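Local coordinates for protein beta-galacturonidase (PDB 6NCX) that binds galacturonate in its sugar pocket and, as a glycoside hydrolase family 2 member, probably cleaves beta-linked uronic acids from glycosides, at residues Lys273-His278 and Val507-Phe512; Ser307-His312 and Trp331-Ala336; Ile375-Ala380 and Ser407-Arg412; Val424-Ile429 and Leu462-Gly467. All blocks are in the same frame, centred on the assembly; numbering follows the deposited sequence.

Interaction 1: Lys273-His278 and Val507-Phe512. With ADA (alpha-D-galactopyranuronic acid), chain I.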
# COMPACT_ATOMS: atom_id res chain seq x y z
N LYS C 273 26.27 4.37 18.84
CA LYS C 273 25.03 3.72 18.43
C LYS C 273 24.35 4.75 17.55
O LYS C 273 23.59 5.59 18.03
CB LYS C 273 24.16 3.36 19.63
CG LYS C 273 24.86 2.54 20.66
CD LYS C 273 23.89 2.16 21.75
CE LYS C 273 23.54 3.34 22.60
NZ LYS C 273 22.32 3.00 23.39
N GLY C 274 24.65 4.72 16.25
CA GLY C 274 24.39 5.85 15.39
C GLY C 274 23.43 5.57 14.24
O GLY C 274 23.11 4.42 13.91
N PHE C 275 22.98 6.66 13.63
CA PHE C 275 22.26 6.61 12.36
C PHE C 275 22.93 7.54 11.36
O PHE C 275 23.26 8.68 11.68
CB PHE C 275 20.79 6.99 12.53
CG PHE C 275 19.90 5.84 12.92
CD1 PHE C 275 19.38 4.98 11.95
CD2 PHE C 275 19.53 5.64 14.25
CE1 PHE C 275 18.55 3.94 12.30
CE2 PHE C 275 18.69 4.60 14.60
CZ PHE C 275 18.20 3.75 13.63
N CYS C 276 23.13 7.05 10.14
CA CYS C 276 23.27 7.94 9.01
C CYS C 276 21.93 8.60 8.73
O CYS C 276 20.90 7.91 8.65
CB CYS C 276 23.73 7.18 7.77
SG CYS C 276 25.32 6.33 7.95
N ARG C 277 21.92 9.92 8.57
CA ARG C 277 20.67 10.61 8.26
C ARG C 277 20.94 11.66 7.20
O ARG C 277 21.80 12.53 7.39
CB ARG C 277 20.07 11.26 9.51
CG ARG C 277 18.96 12.23 9.19
CD ARG C 277 18.46 12.88 10.47
NE ARG C 277 17.38 13.82 10.20
CZ ARG C 277 17.55 15.09 9.88
NH1 ARG C 277 18.77 15.59 9.79
NH2 ARG C 277 16.51 15.87 9.66
N HIS C 278 20.21 11.58 6.09
CA HIS C 278 20.19 12.63 5.08
C HIS C 278 19.25 13.75 5.52
O HIS C 278 18.33 13.54 6.33
CB HIS C 278 19.71 12.09 3.73
CG HIS C 278 20.81 11.66 2.82
ND1 HIS C 278 21.63 12.56 2.19
CD2 HIS C 278 21.21 10.43 2.42
CE1 HIS C 278 22.50 11.90 1.44
NE2 HIS C 278 22.26 10.61 1.55
N VAL C 507 28.73 1.84 15.47
CA VAL C 507 28.17 1.75 14.13
C VAL C 507 27.23 2.92 13.89
O VAL C 507 26.60 3.44 14.81
CB VAL C 507 27.45 0.38 13.92
CG1 VAL C 507 26.40 0.14 15.02
CG2 VAL C 507 26.82 0.30 12.53
N TYR C 508 27.16 3.35 12.63
CA TYR C 508 26.08 4.16 12.10
C TYR C 508 25.30 3.27 11.14
O TYR C 508 25.87 2.74 10.18
CB TYR C 508 26.60 5.42 11.37
CG TYR C 508 27.17 6.44 12.31
CD1 TYR C 508 28.53 6.46 12.59
CD2 TYR C 508 26.35 7.36 12.96
CE1 TYR C 508 29.05 7.37 13.48
CE2 TYR C 508 26.87 8.28 13.85
CZ TYR C 508 28.22 8.26 14.10
OH TYR C 508 28.77 9.15 14.98
N ILE C 509 24.01 3.06 11.42
CA ILE C 509 23.16 2.33 10.49
C ILE C 509 22.89 3.20 9.27
O ILE C 509 22.61 4.40 9.38
CB ILE C 509 21.85 1.88 11.19
CG1 ILE C 509 22.14 0.76 12.20
CG2 ILE C 509 20.82 1.36 10.19
CD1 ILE C 509 20.92 0.33 13.01
N TRP C 510 23.05 2.61 8.08
CA TRP C 510 22.51 3.22 6.87
C TRP C 510 21.16 2.57 6.60
O TRP C 510 21.08 1.37 6.31
CB TRP C 510 23.45 3.05 5.68
CG TRP C 510 22.89 3.72 4.44
CD1 TRP C 510 21.92 3.23 3.61
CD2 TRP C 510 23.25 5.01 3.91
NE1 TRP C 510 21.65 4.13 2.61
CE2 TRP C 510 22.46 5.23 2.76
CE3 TRP C 510 24.16 6.01 4.29
CZ2 TRP C 510 22.55 6.41 1.98
CZ3 TRP C 510 24.26 7.17 3.51
CH2 TRP C 510 23.45 7.36 2.39
N GLN C 511 20.08 3.35 6.72
CA GLN C 511 20.10 4.73 7.22
C GLN C 511 18.79 4.99 7.96
O GLN C 511 17.91 4.11 8.04
CB GLN C 511 20.28 5.75 6.10
CG GLN C 511 19.12 5.77 5.12
CD GLN C 511 19.24 6.84 4.05
OE1 GLN C 511 19.59 7.98 4.34
NE2 GLN C 511 18.94 6.47 2.81
N PHE C 512 18.63 6.21 8.48
CA PHE C 512 17.47 6.52 9.30
C PHE C 512 16.17 6.41 8.49
O PHE C 512 15.26 5.66 8.86
CB PHE C 512 17.61 7.93 9.90
CG PHE C 512 16.35 8.44 10.52
CD1 PHE C 512 15.65 9.50 9.95
CD2 PHE C 512 15.82 7.83 11.65
CE1 PHE C 512 14.46 9.96 10.51
CE2 PHE C 512 14.64 8.27 12.21
CZ PHE C 512 13.95 9.35 11.63
C1 ADA I . 27.36 3.83 0.00
C2 ADA I . 27.10 5.35 0.09
C3 ADA I . 25.71 5.76 0.42
C4 ADA I . 24.66 4.88 -0.15
C5 ADA I . 24.98 3.39 0.05
C6 ADA I . 23.95 2.45 -0.58
O1 ADA I . 27.62 3.26 1.26
O2 ADA I . 28.02 5.91 0.99
O3 ADA I . 25.50 7.09 0.03
O4 ADA I . 24.53 5.12 -1.53
O5 ADA I . 26.25 3.08 -0.58
O6B ADA I . 22.72 2.55 -0.34
O6A ADA I . 24.38 1.56 -1.36
O HOH W 1 18.30 9.44 6.04
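Gly274 O is gripped from several directions. The backbone N of Ile509 donates to Gly274 O at 3.0 Å, almost straight at the hydrogen (169°) yet from above the carbonyl plane; the CA-H of Tyr508 leans on the same oxygen, and the hydroxyl of Tyr552 in helix 544-553 adds a further hydrogen bond. On either side of it the parallel ladder runs on, with Gly274 N bonded to Val507 O at 2.7 Å and Cys276 N to Ile509 O at 2.8 Å. Farther on, Phe512 N bonds Cys276 O.

Tyr508 CD2 rests 3.5 Å from Gly274 CA, where any side chain would collide with the tyrosine ring. Phe275 and Ile509 point the same way, side by side, CE1 of the phenylalanine 4.0 Å from CG2 of the isoleucine, and both pack on helix 544-553. Cys276 points across instead, and its CB meets CE3 of Trp510 at 3.7 Å.

Because CG of Trp510 stands anti to the backbone N (chi1 -179°), the indole swings out to the bound sugar. One of its faces lies under the galacturonate, with CZ2 of Trp510 3.4 Å from C4 of the sugar; Gln511 CB backs the opposite face, and NE1 is tied to Asn530. A water bridges His278 N and Gln511 OE1. The cis peptide between Trp510 and Gln511, at the C-terminal side of strand 504-509, probably helps to hold the indole as a sugar platform, as in many clan GH-A glycosidases built on a TIM barrel whose first and last strands close the ring here.

Interaction 2: Ser307-His312 and Trp331-Ala336. With ADA (alpha-D-galactopyranuronic acid), chain I.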
# COMPACT_ATOMS: atom_id res chain seq x y z
N SER C 307 23.90 8.95 18.45
CA SER C 307 24.74 9.64 17.48
C SER C 307 24.09 9.63 16.09
O SER C 307 23.36 8.70 15.73
CB SER C 307 26.13 8.97 17.43
OG SER C 307 27.09 9.80 16.79
N ILE C 308 24.36 10.70 15.32
CA ILE C 308 23.95 10.82 13.92
C ILE C 308 25.18 11.11 13.08
O ILE C 308 26.12 11.78 13.52
CB ILE C 308 22.88 11.92 13.68
CG1 ILE C 308 23.38 13.29 14.11
CG2 ILE C 308 21.57 11.61 14.40
CD1 ILE C 308 23.86 14.22 12.96
N ARG C 309 25.17 10.62 11.85
CA ARG C 309 26.20 10.94 10.86
C ARG C 309 25.55 11.69 9.70
O ARG C 309 24.59 11.20 9.10
CB ARG C 309 26.91 9.67 10.38
CG ARG C 309 27.93 9.94 9.31
CD ARG C 309 28.68 8.70 8.86
NE ARG C 309 29.41 9.04 7.64
CZ ARG C 309 29.34 8.36 6.51
NH1 ARG C 309 28.63 7.23 6.43
NH2 ARG C 309 30.01 8.78 5.46
N THR C 310 26.07 12.89 9.39
CA THR C 310 25.47 13.81 8.42
C THR C 310 25.85 13.43 6.99
O THR C 310 26.63 14.09 6.31
CB THR C 310 25.92 15.24 8.70
OG1 THR C 310 27.32 15.34 8.43
CG2 THR C 310 25.64 15.67 10.14
N VAL C 311 25.26 12.34 6.52
CA VAL C 311 25.52 11.91 5.15
C VAL C 311 24.80 12.85 4.19
O VAL C 311 23.61 13.15 4.36
CB VAL C 311 25.10 10.43 4.96
CG1 VAL C 311 25.80 9.56 6.01
CG2 VAL C 311 23.58 10.26 5.07
N HIS C 312 25.51 13.38 3.19
CA HIS C 312 26.97 13.33 3.06
C HIS C 312 27.45 14.76 2.85
O HIS C 312 28.01 15.06 1.81
CB HIS C 312 27.43 12.49 1.85
CG HIS C 312 27.08 11.04 1.95
ND1 HIS C 312 27.70 10.18 2.83
CD2 HIS C 312 26.19 10.29 1.25
CE1 HIS C 312 27.20 8.96 2.67
NE2 HIS C 312 26.29 9.00 1.72
N TRP C 331 28.90 13.01 13.92
CA TRP C 331 29.91 12.96 12.86
C TRP C 331 29.44 13.90 11.75
O TRP C 331 28.35 13.70 11.18
CB TRP C 331 30.06 11.52 12.36
CG TRP C 331 30.84 11.28 11.07
CD1 TRP C 331 30.64 11.86 9.85
CD2 TRP C 331 31.88 10.30 10.88
NE1 TRP C 331 31.52 11.34 8.91
CE2 TRP C 331 32.29 10.39 9.52
CE3 TRP C 331 32.51 9.38 11.72
CZ2 TRP C 331 33.31 9.57 8.99
CZ3 TRP C 331 33.54 8.57 11.19
CH2 TRP C 331 33.92 8.67 9.84
N GLU C 332 30.23 14.95 11.49
CA GLU C 332 29.94 15.90 10.42
C GLU C 332 31.04 15.83 9.37
O GLU C 332 32.22 15.79 9.72
CB GLU C 332 29.80 17.34 10.93
CG GLU C 332 29.68 18.33 9.79
CD GLU C 332 28.88 19.58 10.11
OE1 GLU C 332 27.64 19.55 9.94
OE2 GLU C 332 29.49 20.59 10.50
N GLU C 333 30.65 15.80 8.10
CA GLU C 333 31.60 15.58 7.02
C GLU C 333 31.39 16.60 5.90
O GLU C 333 30.32 17.21 5.77
CB GLU C 333 31.52 14.13 6.49
CG GLU C 333 30.17 13.67 5.91
CD GLU C 333 30.20 12.20 5.46
OE1 GLU C 333 29.58 11.87 4.42
OE2 GLU C 333 30.85 11.37 6.15
N ASN C 334 32.44 16.78 5.09
CA ASN C 334 32.31 17.66 3.94
C ASN C 334 31.41 16.99 2.89
O ASN C 334 31.03 15.82 3.00
CB ASN C 334 33.69 18.08 3.39
CG ASN C 334 34.44 16.95 2.63
OD1 ASN C 334 34.18 15.76 2.77
ND2 ASN C 334 35.40 17.37 1.81
N HIS C 335 31.02 17.76 1.88
CA HIS C 335 30.06 17.30 0.88
C HIS C 335 30.79 16.53 -0.20
O HIS C 335 31.47 17.12 -1.05
CB HIS C 335 29.30 18.46 0.25
CG HIS C 335 28.37 18.02 -0.83
ND1 HIS C 335 28.02 18.82 -1.90
CD2 HIS C 335 27.72 16.85 -1.01
CE1 HIS C 335 27.19 18.16 -2.69
NE2 HIS C 335 26.99 16.96 -2.17
N ALA C 336 30.62 15.21 -0.19
CA ALA C 336 31.17 14.31 -1.21
C ALA C 336 30.70 12.89 -0.93
O ALA C 336 30.69 12.44 0.22
CB ALA C 336 32.71 14.37 -1.23
C1 ADA I . 27.36 3.83 0.00
C2 ADA I . 27.10 5.35 0.09
C3 ADA I . 25.71 5.76 0.42
C4 ADA I . 24.66 4.88 -0.15
C5 ADA I . 24.98 3.39 0.05
C6 ADA I . 23.95 2.45 -0.58
O1 ADA I . 27.62 3.26 1.26
O2 ADA I . 28.02 5.91 0.99
O3 ADA I . 25.50 7.09 0.03
O4 ADA I . 24.53 5.12 -1.53
O5 ADA I . 26.25 3.08 -0.58
O6B ADA I . 22.72 2.55 -0.34
O6A ADA I . 24.38 1.56 -1.36
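Arg309 lays its aliphatic stem over one face of the Trp331 indole, a CH-pi contact with CG 3.7 Å from the centroid of the five-membered ring. Its guanidinium then stands steeply to the indole, the planes 76° apart, with Val311 CG1 on one face and Glu333 OE2 at the edge. The His312 ring has Val311 CB over its centre, while its edge takes Glu333 OE1 at one nitrogen and the sugar at the other.

Glu333 OE2 collects three N-H groups: Arg309 NH2 at 2.8 Å, on the syn side, Arg309 NE from above the carboxylate plane, and Trp331 NE1 at 2.8 Å, on the anti side. Strands 307-309 and 329-333 are neighbours in the TIM barrel, joined by a beta-alpha-beta crossover through helix 317-326, and their backbones pair where Thr310 N bonds Trp331 O at 3.0 Å.

His312 ND1 donates to Glu333 OE1 at 3.0 Å, in the ring plane, which helps to fix the ring's rotation and points NE2 at galacturonate O3, 2.7 Å away. Cut back to an alanine, Glu333 would probably leave Arg309 without its charge mate here and His312 able to turn away from the sugar. Arg309 also reaches Asn377 and Glu465, both sugar-binding residues.

Interaction 3: Ile375-Ala380 and Ser407-Arg412. With ADA (alpha-D-galactopyranuronic acid), chain I.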
# COMPACT_ATOMS: atom_id res chain seq x y z
N ILE C 375 35.57 13.19 5.88
CA ILE C 375 35.81 13.72 4.54
C ILE C 375 35.52 12.64 3.52
O ILE C 375 35.58 11.44 3.81
CB ILE C 375 37.27 14.26 4.33
CG1 ILE C 375 38.31 13.15 4.49
CG2 ILE C 375 37.57 15.42 5.24
CD1 ILE C 375 39.69 13.54 3.92
N LEU C 376 35.20 13.08 2.30
CA LEU C 376 35.30 12.28 1.08
C LEU C 376 34.71 10.88 1.25
O LEU C 376 35.37 9.87 1.02
CB LEU C 376 36.75 12.22 0.61
CG LEU C 376 37.35 13.58 0.23
CD1 LEU C 376 38.82 13.48 -0.20
CD2 LEU C 376 36.50 14.25 -0.86
N ASN C 377 33.44 10.83 1.66
CA ASN C 377 32.72 9.56 1.76
C ASN C 377 32.86 8.70 0.50
O ASN C 377 32.34 9.04 -0.57
CB ASN C 377 31.23 9.78 2.05
CG ASN C 377 30.44 8.47 2.01
OD1 ASN C 377 30.40 7.70 2.98
ND2 ASN C 377 29.84 8.20 0.86
N GLU C 378 33.58 7.58 0.63
CA GLU C 378 33.72 6.58 -0.43
C GLU C 378 34.35 7.13 -1.70
O GLU C 378 34.04 6.67 -2.81
CB GLU C 378 32.37 5.94 -0.77
CG GLU C 378 31.79 5.02 0.30
CD GLU C 378 30.77 4.03 -0.27
OE1 GLU C 378 30.26 4.26 -1.39
OE2 GLU C 378 30.51 3.00 0.38
N CYS C 379 35.27 8.09 -1.60
CA CYS C 379 35.98 8.53 -2.79
C CYS C 379 37.20 7.63 -3.06
O CYS C 379 37.39 6.60 -2.40
CB CYS C 379 36.33 10.01 -2.67
SG CYS C 379 34.82 11.01 -2.59
N ALA C 380 38.02 7.99 -4.06
CA ALA C 380 39.02 7.07 -4.63
C ALA C 380 40.30 7.03 -3.79
O ALA C 380 41.40 7.35 -4.25
CB ALA C 380 39.31 7.46 -6.07
N SER C 407 38.37 11.51 10.20
CA SER C 407 38.20 10.19 9.60
C SER C 407 37.57 10.35 8.22
O SER C 407 37.29 11.46 7.77
CB SER C 407 37.36 9.29 10.51
OG SER C 407 37.29 7.98 9.98
N SER C 408 37.35 9.22 7.55
CA SER C 408 36.68 9.18 6.26
C SER C 408 36.05 7.80 6.08
O SER C 408 36.72 6.78 6.30
CB SER C 408 37.67 9.46 5.12
OG SER C 408 37.02 9.34 3.87
N ALA C 409 34.79 7.77 5.68
CA ALA C 409 34.08 6.50 5.53
C ALA C 409 34.53 5.84 4.23
O ALA C 409 34.29 6.37 3.14
CB ALA C 409 32.56 6.70 5.56
N SER C 410 35.20 4.70 4.34
CA SER C 410 35.81 4.05 3.19
C SER C 410 35.00 2.86 2.72
O SER C 410 34.30 2.20 3.51
CB SER C 410 37.23 3.59 3.50
OG SER C 410 37.76 2.89 2.39
N CYS C 411 35.10 2.57 1.43
CA CYS C 411 34.59 1.32 0.88
C CYS C 411 35.65 0.58 0.05
O CYS C 411 35.31 -0.42 -0.59
CB CYS C 411 33.34 1.57 0.04
SG CYS C 411 33.63 2.63 -1.37
N ARG C 412 36.90 1.05 0.04
CA ARG C 412 37.94 0.36 -0.70
C ARG C 412 38.44 -0.77 0.20
O ARG C 412 39.43 -0.66 0.94
CB ARG C 412 39.04 1.32 -1.15
CG ARG C 412 38.55 2.61 -1.84
CD ARG C 412 37.84 2.46 -3.22
NE ARG C 412 36.61 3.29 -3.24
CZ ARG C 412 36.09 3.90 -4.30
NH1 ARG C 412 36.67 3.82 -5.49
NH2 ARG C 412 34.97 4.61 -4.17
C1 ADA I . 27.36 3.83 0.00
C2 ADA I . 27.10 5.35 0.09
C3 ADA I . 25.71 5.76 0.42
C4 ADA I . 24.66 4.88 -0.15
C5 ADA I . 24.98 3.39 0.05
C6 ADA I . 23.95 2.45 -0.58
O1 ADA I . 27.62 3.26 1.26
O2 ADA I . 28.02 5.91 0.99
O3 ADA I . 25.50 7.09 0.03
O4 ADA I . 24.53 5.12 -1.53
O5 ADA I . 26.25 3.08 -0.58
O6B ADA I . 22.72 2.55 -0.34
O6A ADA I . 24.38 1.56 -1.36
O HOH W 2 33.44 10.14 5.12
O HOH W 3 36.86 5.11 -0.11
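Glu378 and Cys411 lie against each other beside the bound galacturonate, SG of Cys411 3.4 Å from CG of Glu378 and CB of Cys411 close to OE2 of Glu378. The glutamate runs on extended to the sugar, where OE2 of Glu378 lies 3.0 Å from galacturonate O1 and may accept its proton. With an alanine in place of Glu378, sugar O1 would probably lose this possible partner and a gap would open beside the Cys411 sulfur.

Asn377, its CG anti to the backbone N (chi1 174°), brings its amide to the neighbouring hydroxyl of the sugar: ND2 gives a nearly straight bond (163°) to galacturonate O2 at 2.9 Å, and OD1 passes 3.5 Å from Ala409 CB while accepting from Arg309 and Asn428, which hold the amide from flipping. Arg412 folds back through bends at chi2 and chi3 and lays one face of its guanidinium over Cys379 O.

The backbones join beneath these groups. Glu378 N bonds Ala409 O at 2.9 Å, within a type II turn from Leu376 to Cys379. Farther back, Ser408 OG donates to Ile375 O at 2.5 Å, and a water links that same oxygen to Ala409 N. Asn377-Glu378, following strand 370-374, the fourth of the barrel, match the Asn-Glu pair that is a hallmark of clan GH-A. Helix 384-400 covers Leu376, Cys379 and Ser408 from outside, helix 341-344 flanks Ala380, and Ala409 faces Thr464 of strand 461-466.

Interaction 4: Val424-Ile429 and Leu462-Gly467. With ADA (alpha-D-galactopyranuronic acid), chain I.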
# COMPACT_ATOMS: atom_id res chain seq x y z
N VAL C 424 40.70 8.06 13.15
CA VAL C 424 39.79 6.92 13.23
C VAL C 424 39.67 6.30 11.85
O VAL C 424 39.54 7.01 10.85
CB VAL C 424 38.42 7.36 13.78
CG1 VAL C 424 37.43 6.20 13.77
CG2 VAL C 424 38.58 7.96 15.20
N VAL C 425 39.73 4.97 11.80
CA VAL C 425 39.46 4.22 10.57
C VAL C 425 37.98 3.88 10.52
O VAL C 425 37.40 3.40 11.51
CB VAL C 425 40.33 2.94 10.51
CG1 VAL C 425 39.93 2.09 9.31
CG2 VAL C 425 41.81 3.30 10.45
N SER C 426 37.35 4.12 9.37
CA SER C 426 35.91 3.94 9.23
C SER C 426 35.57 3.25 7.91
O SER C 426 36.12 3.59 6.86
CB SER C 426 35.20 5.29 9.31
OG SER C 426 35.40 5.90 10.57
N TYR C 427 34.66 2.28 7.97
CA TYR C 427 34.31 1.48 6.81
C TYR C 427 32.80 1.36 6.60
O TYR C 427 32.02 1.24 7.56
CB TYR C 427 34.97 0.10 6.91
CG TYR C 427 36.21 0.06 6.07
CD1 TYR C 427 37.44 0.41 6.60
CD2 TYR C 427 36.14 -0.28 4.73
CE1 TYR C 427 38.60 0.41 5.81
CE2 TYR C 427 37.29 -0.30 3.93
CZ TYR C 427 38.51 0.05 4.48
OH TYR C 427 39.65 0.04 3.70
N ASN C 428 32.40 1.39 5.34
CA ASN C 428 31.04 1.07 4.92
C ASN C 428 31.02 -0.33 4.31
O ASN C 428 31.70 -0.59 3.31
CB ASN C 428 30.54 2.09 3.89
CG ASN C 428 30.62 3.52 4.38
OD1 ASN C 428 30.72 3.78 5.59
ND2 ASN C 428 30.57 4.46 3.45
N ILE C 429 30.22 -1.22 4.90
CA ILE C 429 30.10 -2.61 4.45
C ILE C 429 28.63 -3.02 4.37
O ILE C 429 27.79 -2.57 5.15
CB ILE C 429 30.87 -3.55 5.41
CG1 ILE C 429 30.24 -3.51 6.81
CG2 ILE C 429 32.38 -3.18 5.42
CD1 ILE C 429 30.73 -4.59 7.76
N LEU C 462 35.36 2.26 13.27
CA LEU C 462 33.91 2.40 13.22
C LEU C 462 33.37 1.78 11.94
O LEU C 462 34.00 1.89 10.88
CB LEU C 462 33.46 3.87 13.26
CG LEU C 462 33.70 4.68 14.53
CD1 LEU C 462 33.65 6.15 14.21
CD2 LEU C 462 32.69 4.32 15.62
N ILE C 463 32.21 1.14 12.03
CA ILE C 463 31.44 0.81 10.85
C ILE C 463 30.53 2.01 10.61
O ILE C 463 29.55 2.22 11.31
CB ILE C 463 30.68 -0.51 11.00
CG1 ILE C 463 31.66 -1.68 10.98
CG2 ILE C 463 29.68 -0.68 9.87
CD1 ILE C 463 32.27 -1.93 9.63
N THR C 464 30.91 2.85 9.65
CA THR C 464 30.16 4.06 9.38
C THR C 464 28.94 3.83 8.50
O THR C 464 28.13 4.74 8.36
CB THR C 464 31.08 5.12 8.76
OG1 THR C 464 32.01 4.50 7.85
CG2 THR C 464 31.86 5.80 9.85
N GLU C 465 28.77 2.63 7.96
CA GLU C 465 27.56 2.30 7.21
C GLU C 465 27.34 0.80 7.23
O GLU C 465 28.24 0.03 6.89
CB GLU C 465 27.66 2.80 5.77
CG GLU C 465 27.39 4.27 5.60
CD GLU C 465 27.40 4.70 4.16
OE1 GLU C 465 27.72 5.89 3.90
OE2 GLU C 465 27.08 3.85 3.30
N ILE C 466 26.14 0.38 7.63
CA ILE C 466 25.65 -0.97 7.41
C ILE C 466 24.13 -0.89 7.46
O ILE C 466 23.57 -0.00 8.10
CB ILE C 466 26.23 -1.96 8.46
CG1 ILE C 466 26.03 -3.42 8.07
CG2 ILE C 466 25.64 -1.72 9.81
CD1 ILE C 466 27.09 -4.36 8.72
N GLY C 467 23.47 -1.80 6.77
CA GLY C 467 22.02 -1.81 6.74
C GLY C 467 21.53 -2.65 5.58
O GLY C 467 22.30 -3.41 4.96
C1 ADA I . 27.36 3.83 0.00
C2 ADA I . 27.10 5.35 0.09
C3 ADA I . 25.71 5.76 0.42
C4 ADA I . 24.66 4.88 -0.15
C5 ADA I . 24.98 3.39 0.05
C6 ADA I . 23.95 2.45 -0.58
O1 ADA I . 27.62 3.26 1.26
O2 ADA I . 28.02 5.91 0.99
O3 ADA I . 25.50 7.09 0.03
O4 ADA I . 24.53 5.12 -1.53
O5 ADA I . 26.25 3.08 -0.58
O6B ADA I . 22.72 2.55 -0.34
O6A ADA I . 24.38 1.56 -1.36
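Leu462 N opens the pairing with a 2.9 Å bond to Val425 O, and Leu462 O returns it by accepting from Tyr427 N, so the two parallel strands start in regular register. The leucine's CD1 also packs on CG1 of Val424, 3.8 Å away.

Ile463 projects from the other face, where its side chain crosses that of Ile429 at about a right angle, the two CD1 atoms 3.6 Å apart.

At Thr464 the register slips by one residue, a beta bulge. Its N still bonds Tyr427 O. The side chain sits with OG1 between the backbone N and the carbonyl carbon (chi1 38°), which lets OG1 donate to Asn428 OD1 at 2.7 Å and presses CG2 tightly on Ser426 CB, at 3.4 Å.

After the bulge, Glu465 pairs with Asn428, and its O takes the N-H of Ile429 at 3.1 Å. Its carboxylate is stacked on the Asn428 amide, the planes 15° apart, rather than bonded to it; Asn428 ND2 bonds Asn377 OD1 instead. Glu465 OE1 accepts from galacturonate O2 at 2.9 Å and also forms a salt bridge with Arg309, while OE2 is held by Tyr430 OH.

Ile466 ends the walk with its CD1 beside that of Ile429. Helix 439-453 packs outside on Tyr427, Ile429 and Ile463; inside the barrel Ser426, Leu462 and Thr464 meet Trp331, and strands 406-410 and 504-509 flank the pair.

Overall arrangement
All four contacts belong to one TIM barrel and surround the same bound galacturonate, their centres 10 to 16 Å apart. Along the chain, interactions 2, 3 and 4 follow in series within the long span bracketed by interaction 1, which joins strand 268-276 to strand 504-509 and so closes the ring. Interaction 1 touches interaction 2 through neighbouring strands 268-276 and 307-309, and interaction 4 through strands 461-466 and 504-509; interactions 3 and 4 share the step from strand 406-410 to 425-428. Interactions 1 and 3 do not touch, their nearest atoms about 6 Å apart. Arg309 of interaction 2 ties Asn377 of interaction 3 to Glu465 of interaction 4, uniting sugar-binding residues from separate strands.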